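Local coordinates for protein beta-N-acetylhexosaminidase (Thermotoga neapolitana, PDB 5BZA) that probably hydrolyses terminal non-reducing N-acetyl-D-hexosamine residues from N-acetyl-beta-D-hexosaminides, as a family 3 glycosidase, at residues 325-338 and 443-457. Sequence-based numbering, arbitrary orientation.
Sequences IAEVAERAIECTRM and SVVITHSTKPISVYK. With CD (cadmium ion), chain S; CD (cadmium ion), chain M.
The His448 ring meets Ala332 and Glu334 at its edge, while Ile446 CG2 lies over the rim of one face, 3.9 Å above the plane. His448 ND1 donates to the carbonyl O of Ala332, the first residue after helix 323-331 to leave helical backbone angles, at a modelled 2.5 Å, a length to be taken with caution; His448 NE2 binds a cadmium ion at 2.7 Å. Glu334 OE2 reaches His448 CE1 (3.4 Å), its carboxylate turned 57° from the ring; both residues belong to a zinc site seen in this protein. Lys457 bends at chi2 (-60°), bringing its chain across Glu330 and its NZ to 3.2 Å from Glu330 OE1, above the carboxylate plane; Asp47 and Gln460 also hold NZ. A methionine in place of Lys457 would probably leave Glu330 and Asp47 without their cationic partner. Ile453 CG1 packs on Ala329 CB (3.7 Å), where the axes of 325-331 and 452-457 approach to 8.5 Å, with a signed crossing angle of -53°. Beyond the turn, Glu334 pairs antiparallel with Ile446 through two backbone bonds, and Val444 N donates almost straight to Thr336 OG1. Strand 334-335 thus forms an antiparallel edge on an otherwise parallel sheet, next to 443-446, while helix 323-331 packs against both helix 452-463 and helix 42-54.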
loop_
_atom_site.group_PDB
_atom_site.type_symbol
_atom_site.label_atom_id
_atom_site.label_comp_id
_atom_site.label_asym_id
_atom_site.label_seq_id
_atom_site.Cartn_x
_atom_site.Cartn_y
_atom_site.Cartn_z
ATOM N N ILE B 325 14.830 0.370 1.949
ATOM C CA ILE B 325 14.582 1.723 1.452
ATOM C C ILE B 325 15.272 2.748 2.382
ATOM O O ILE B 325 16.030 3.639 1.928
ATOM C CB ILE B 325 13.086 1.966 1.314
ATOM C CG1 ILE B 325 12.555 0.977 0.262
ATOM C CG2 ILE B 325 12.796 3.428 0.958
ATOM C CD1 ILE B 325 11.013 0.995 0.042
ATOM N N ALA B 326 15.105 2.544 3.680
ATOM C CA ALA B 326 15.786 3.403 4.650
ATOM C C ALA B 326 17.299 3.387 4.366
ATOM O O ALA B 326 17.962 4.437 4.320
ATOM C CB ALA B 326 15.477 2.936 6.122
ATOM N N GLU B 327 17.806 2.193 4.079
ATOM C CA GLU B 327 19.221 1.985 3.875
ATOM C C GLU B 327 19.709 2.767 2.652
ATOM O O GLU B 327 20.740 3.451 2.702
ATOM C CB GLU B 327 19.508 0.502 3.705
ATOM C CG GLU B 327 20.965 0.188 3.596
ATOM C CD GLU B 327 21.691 0.339 4.892
ATOM O OE1 GLU B 327 21.048 0.735 5.902
ATOM O OE2 GLU B 327 22.924 0.109 4.885
ATOM N N VAL B 328 18.935 2.688 1.574
ATOM C CA VAL B 328 19.304 3.356 0.330
ATOM C C VAL B 328 19.352 4.835 0.638
ATOM O O VAL B 328 20.340 5.520 0.287
ATOM C CB VAL B 328 18.281 3.031 -0.809
ATOM C CG1 VAL B 328 18.346 4.012 -1.975
ATOM C CG2 VAL B 328 18.468 1.593 -1.297
ATOM N N ALA B 329 18.313 5.310 1.340
ATOM C CA ALA B 329 18.178 6.736 1.596
ATOM C C ALA B 329 19.389 7.147 2.392
ATOM O O ALA B 329 20.003 8.200 2.131
ATOM C CB ALA B 329 16.880 7.052 2.338
ATOM N N GLU B 330 19.800 6.267 3.300
ATOM C CA GLU B 330 20.927 6.574 4.179
ATOM C C GLU B 330 22.237 6.693 3.367
ATOM O O GLU B 330 23.048 7.571 3.617
ATOM C CB GLU B 330 21.017 5.527 5.309
ATOM C CG GLU B 330 22.225 5.652 6.219
ATOM C CD GLU B 330 22.111 4.913 7.588
ATOM O OE1 GLU B 330 21.024 4.395 8.031
ATOM O OE2 GLU B 330 23.175 4.844 8.243
ATOM N N ARG B 331 22.438 5.816 2.397
ATOM C CA ARG B 331 23.748 5.714 1.779
ATOM C C ARG B 331 23.926 6.761 0.633
ATOM O O ARG B 331 25.031 7.071 0.218
ATOM C CB ARG B 331 23.919 4.260 1.313
ATOM C CG ARG B 331 24.357 3.382 2.470
ATOM C CD ARG B 331 23.894 1.952 2.405
ATOM N NE ARG B 331 24.813 1.056 1.746
ATOM C CZ ARG B 331 25.203 -0.124 2.214
ATOM N NH1 ARG B 331 24.750 -0.582 3.369
ATOM N NH2 ARG B 331 26.052 -0.851 1.509
ATOM N N ALA B 332 22.827 7.366 0.183
ATOM C CA ALA B 332 22.903 8.332 -0.900
ATOM C C ALA B 332 23.105 9.757 -0.400
ATOM O O ALA B 332 23.042 10.728 -1.183
ATOM C CB ALA B 332 21.662 8.262 -1.749
ATOM N N ILE B 333 23.419 9.906 0.878
ATOM C CA ILE B 333 23.553 11.254 1.394
ATOM C C ILE B 333 25.013 11.681 1.444
ATOM O O ILE B 333 25.892 10.930 1.855
ATOM C CB ILE B 333 22.866 11.371 2.784
ATOM C CG1 ILE B 333 21.419 11.774 2.530
ATOM C CG2 ILE B 333 23.568 12.386 3.691
ATOM C CD1 ILE B 333 20.580 11.401 3.530
ATOM N N GLU B 334 25.264 12.884 0.951
ATOM C CA GLU B 334 26.602 13.451 0.978
ATOM C C GLU B 334 26.560 14.768 1.729
ATOM O O GLU B 334 25.564 15.513 1.640
ATOM C CB GLU B 334 27.134 13.658 -0.438
ATOM C CG GLU B 334 26.914 12.490 -1.370
ATOM C CD GLU B 334 27.608 12.707 -2.718
ATOM O OE1 GLU B 334 28.377 13.701 -2.830
ATOM O OE2 GLU B 334 27.379 11.903 -3.661
ATOM N N CYS B 335 27.577 15.009 2.547
ATOM C CA CYS B 335 27.665 16.279 3.258
ATOM C C CYS B 335 29.097 16.775 3.361
ATOM O O CYS B 335 30.011 15.980 3.606
ATOM C CB CYS B 335 27.071 16.171 4.650
ATOM S SG CYS B 335 27.919 14.977 5.639
ATOM N N THR B 336 29.266 18.093 3.217
ATOM C CA THR B 336 30.484 18.794 3.659
ATOM C C THR B 336 30.577 18.763 5.201
ATOM O O THR B 336 29.572 18.493 5.896
ATOM C CB THR B 336 30.486 20.272 3.180
ATOM O OG1 THR B 336 29.353 20.964 3.742
ATOM C CG2 THR B 336 30.397 20.348 1.666
ATOM N N ARG B 337 31.759 19.044 5.753
ATOM C CA ARG B 337 31.901 19.028 7.218
ATOM C C ARG B 337 31.132 20.177 7.923
ATOM O O ARG B 337 31.205 21.351 7.521
ATOM C CB ARG B 337 33.378 19.043 7.625
ATOM C CG ARG B 337 33.539 19.139 9.123
ATOM C CD ARG B 337 32.991 17.815 9.701
ATOM N NE ARG B 337 33.464 17.430 11.034
ATOM C CZ ARG B 337 33.295 16.210 11.542
ATOM N NH1 ARG B 337 32.690 15.274 10.818
ATOM N NH2 ARG B 337 33.739 15.916 12.760
ATOM N N MET B 338 30.419 19.817 8.990
ATOM C CA MET B 338 29.547 20.733 9.723
ATOM C C MET B 338 29.989 21.032 11.155
ATOM O O MET B 338 30.505 20.157 11.858
ATOM C CB MET B 338 28.144 20.151 9.767
ATOM C CG MET B 338 27.644 19.709 8.399
ATOM S SD MET B 338 27.284 21.111 7.341
ATOM C CE MET B 338 26.685 20.262 5.889
ATOM N N SER B 443 28.231 25.362 3.413
ATOM C CA SER B 443 27.782 24.118 4.039
ATOM C C SER B 443 26.706 23.457 3.199
ATOM O O SER B 443 25.598 23.984 3.014
ATOM C CB SER B 443 27.280 24.391 5.444
ATOM O OG SER B 443 28.388 24.565 6.293
ATOM N N VAL B 444 27.023 22.281 2.691
ATOM C CA VAL B 444 26.147 21.705 1.710
ATOM C C VAL B 444 25.887 20.247 2.047
ATOM O O VAL B 444 26.822 19.491 2.374
ATOM C CB VAL B 444 26.759 21.818 0.290
ATOM C CG1 VAL B 444 25.866 21.120 -0.724
ATOM C CG2 VAL B 444 26.947 23.305 -0.116
ATOM N N VAL B 445 24.617 19.860 1.971
ATOM C CA VAL B 445 24.188 18.462 2.115
ATOM C C VAL B 445 23.462 18.041 0.826
ATOM O O VAL B 445 22.576 18.772 0.349
ATOM C CB VAL B 445 23.236 18.252 3.352
ATOM C CG1 VAL B 445 22.576 16.866 3.307
ATOM C CG2 VAL B 445 23.992 18.407 4.650
ATOM N N ILE B 446 23.853 16.911 0.231
ATOM C CA ILE B 446 23.149 16.423 -0.970
ATOM C C ILE B 446 22.376 15.129 -0.661
ATOM O O ILE B 446 22.960 14.182 -0.122
ATOM C CB ILE B 446 24.111 16.154 -2.170
ATOM C CG1 ILE B 446 25.073 17.335 -2.404
ATOM C CG2 ILE B 446 23.297 15.864 -3.432
ATOM C CD1 ILE B 446 26.142 17.031 -3.433
ATOM N N THR B 447 21.082 15.092 -0.996
ATOM C CA THR B 447 20.239 13.947 -0.624
ATOM C C THR B 447 19.945 12.988 -1.764
ATOM O O THR B 447 19.666 11.822 -1.526
ATOM C CB THR B 447 18.886 14.389 -0.028
ATOM O OG1 THR B 447 18.141 15.162 -0.989
ATOM C CG2 THR B 447 19.107 15.166 1.240
ATOM N N HIS B 448 19.968 13.519 -2.986
ATOM C CA HIS B 448 19.604 12.827 -4.221
ATOM C C HIS B 448 18.119 12.475 -4.299
ATOM O O HIS B 448 17.705 11.716 -5.186
ATOM C CB HIS B 448 20.448 11.564 -4.434
ATOM C CG HIS B 448 21.918 11.830 -4.530
ATOM N ND1 HIS B 448 22.787 11.605 -3.484
ATOM C CD2 HIS B 448 22.665 12.355 -5.536
ATOM C CE1 HIS B 448 24.015 11.936 -3.854
ATOM N NE2 HIS B 448 23.962 12.407 -5.083
ATOM N N SER B 449 17.313 13.092 -3.427
ATOM C CA SER B 449 15.888 12.800 -3.384
ATOM C C SER B 449 15.083 13.823 -2.568
ATOM O O SER B 449 15.569 14.365 -1.588
ATOM C CB SER B 449 15.654 11.400 -2.792
ATOM O OG SER B 449 14.266 11.139 -2.753
ATOM N N THR B 450 13.844 14.062 -2.977
ATOM C CA THR B 450 12.952 14.911 -2.213
ATOM C C THR B 450 12.184 14.100 -1.135
ATOM O O THR B 450 11.385 14.656 -0.392
ATOM C CB THR B 450 11.958 15.615 -3.144
ATOM O OG1 THR B 450 11.282 14.623 -3.932
ATOM C CG2 THR B 450 12.696 16.596 -4.104
ATOM N N LYS B 451 12.398 12.789 -1.077
ATOM C CA LYS B 451 11.591 11.934 -0.194
ATOM C C LYS B 451 11.816 12.139 1.299
ATOM O O LYS B 451 12.961 12.354 1.758
ATOM C CB LYS B 451 11.818 10.447 -0.479
ATOM C CG LYS B 451 11.336 9.997 -1.794
ATOM C CD LYS B 451 9.956 10.526 -2.099
ATOM C CE LYS B 451 9.468 9.864 -3.337
ATOM N NZ LYS B 451 8.274 10.498 -3.934
ATOM N N PRO B 452 10.711 12.058 2.071
ATOM C CA PRO B 452 10.766 12.167 3.533
ATOM C C PRO B 452 11.836 11.291 4.129
ATOM O O PRO B 452 12.614 11.787 4.942
ATOM C CB PRO B 452 9.364 11.710 3.979
ATOM C CG PRO B 452 8.467 12.154 2.874
ATOM C CD PRO B 452 9.323 12.033 1.567
ATOM N N ILE B 453 11.938 10.037 3.708
ATOM C CA ILE B 453 12.936 9.193 4.322
ATOM C C ILE B 453 14.339 9.761 4.084
ATOM O O ILE B 453 15.191 9.670 4.973
ATOM C CB ILE B 453 12.866 7.715 3.823
ATOM C CG1 ILE B 453 13.924 6.871 4.545
ATOM C CG2 ILE B 453 13.088 7.607 2.308
ATOM C CD1 ILE B 453 13.807 6.882 6.066
ATOM N N SER B 454 14.559 10.387 2.915
ATOM C CA SER B 454 15.872 10.979 2.570
ATOM C C SER B 454 16.229 12.235 3.383
ATOM O O SER B 454 17.364 12.425 3.823
ATOM C CB SER B 454 15.915 11.329 1.078
ATOM O OG SER B 454 16.136 10.180 0.311
ATOM N N VAL B 455 15.252 13.121 3.502
ATOM C CA VAL B 455 15.374 14.286 4.356
ATOM C C VAL B 455 15.658 13.870 5.815
ATOM O O VAL B 455 16.606 14.346 6.444
ATOM C CB VAL B 455 14.099 15.109 4.247
ATOM C CG1 VAL B 455 14.134 16.310 5.178
ATOM C CG2 VAL B 455 13.907 15.516 2.808
ATOM N N TYR B 456 14.868 12.910 6.303
ATOM C CA TYR B 456 15.030 12.312 7.640
ATOM C C TYR B 456 16.468 11.834 7.789
ATOM O O TYR B 456 17.175 12.181 8.758
ATOM C CB TYR B 456 14.023 11.157 7.789
ATOM C CG TYR B 456 14.117 10.267 9.007
ATOM C CD1 TYR B 456 15.070 9.251 9.089
ATOM C CD2 TYR B 456 13.199 10.397 10.045
ATOM C CE1 TYR B 456 15.131 8.407 10.200
ATOM C CE2 TYR B 456 13.236 9.554 11.161
ATOM C CZ TYR B 456 14.198 8.554 11.227
ATOM O OH TYR B 456 14.230 7.727 12.321
ATOM N N LYS B 457 16.942 11.100 6.788
ATOM C CA LYS B 457 18.300 10.586 6.871
ATOM C C LYS B 457 19.341 11.712 6.805
ATOM O O LYS B 457 20.404 11.621 7.432
ATOM C CB LYS B 457 18.565 9.569 5.762
ATOM C CG LYS B 457 17.933 8.221 6.032
ATOM C CD LYS B 457 18.486 7.615 7.329
ATOM C CE LYS B 457 17.676 6.418 7.804
ATOM N NZ LYS B 457 18.307 5.754 8.972
HETATM CD CD CD S . 23.045 1.655 7.463
HETATM CD CD CD M . 26.115 13.170 -6.554
HETATM O O HOH W 1 18.744 9.741 0.221
HETATM O O HOH W 2 29.989 22.573 5.750
#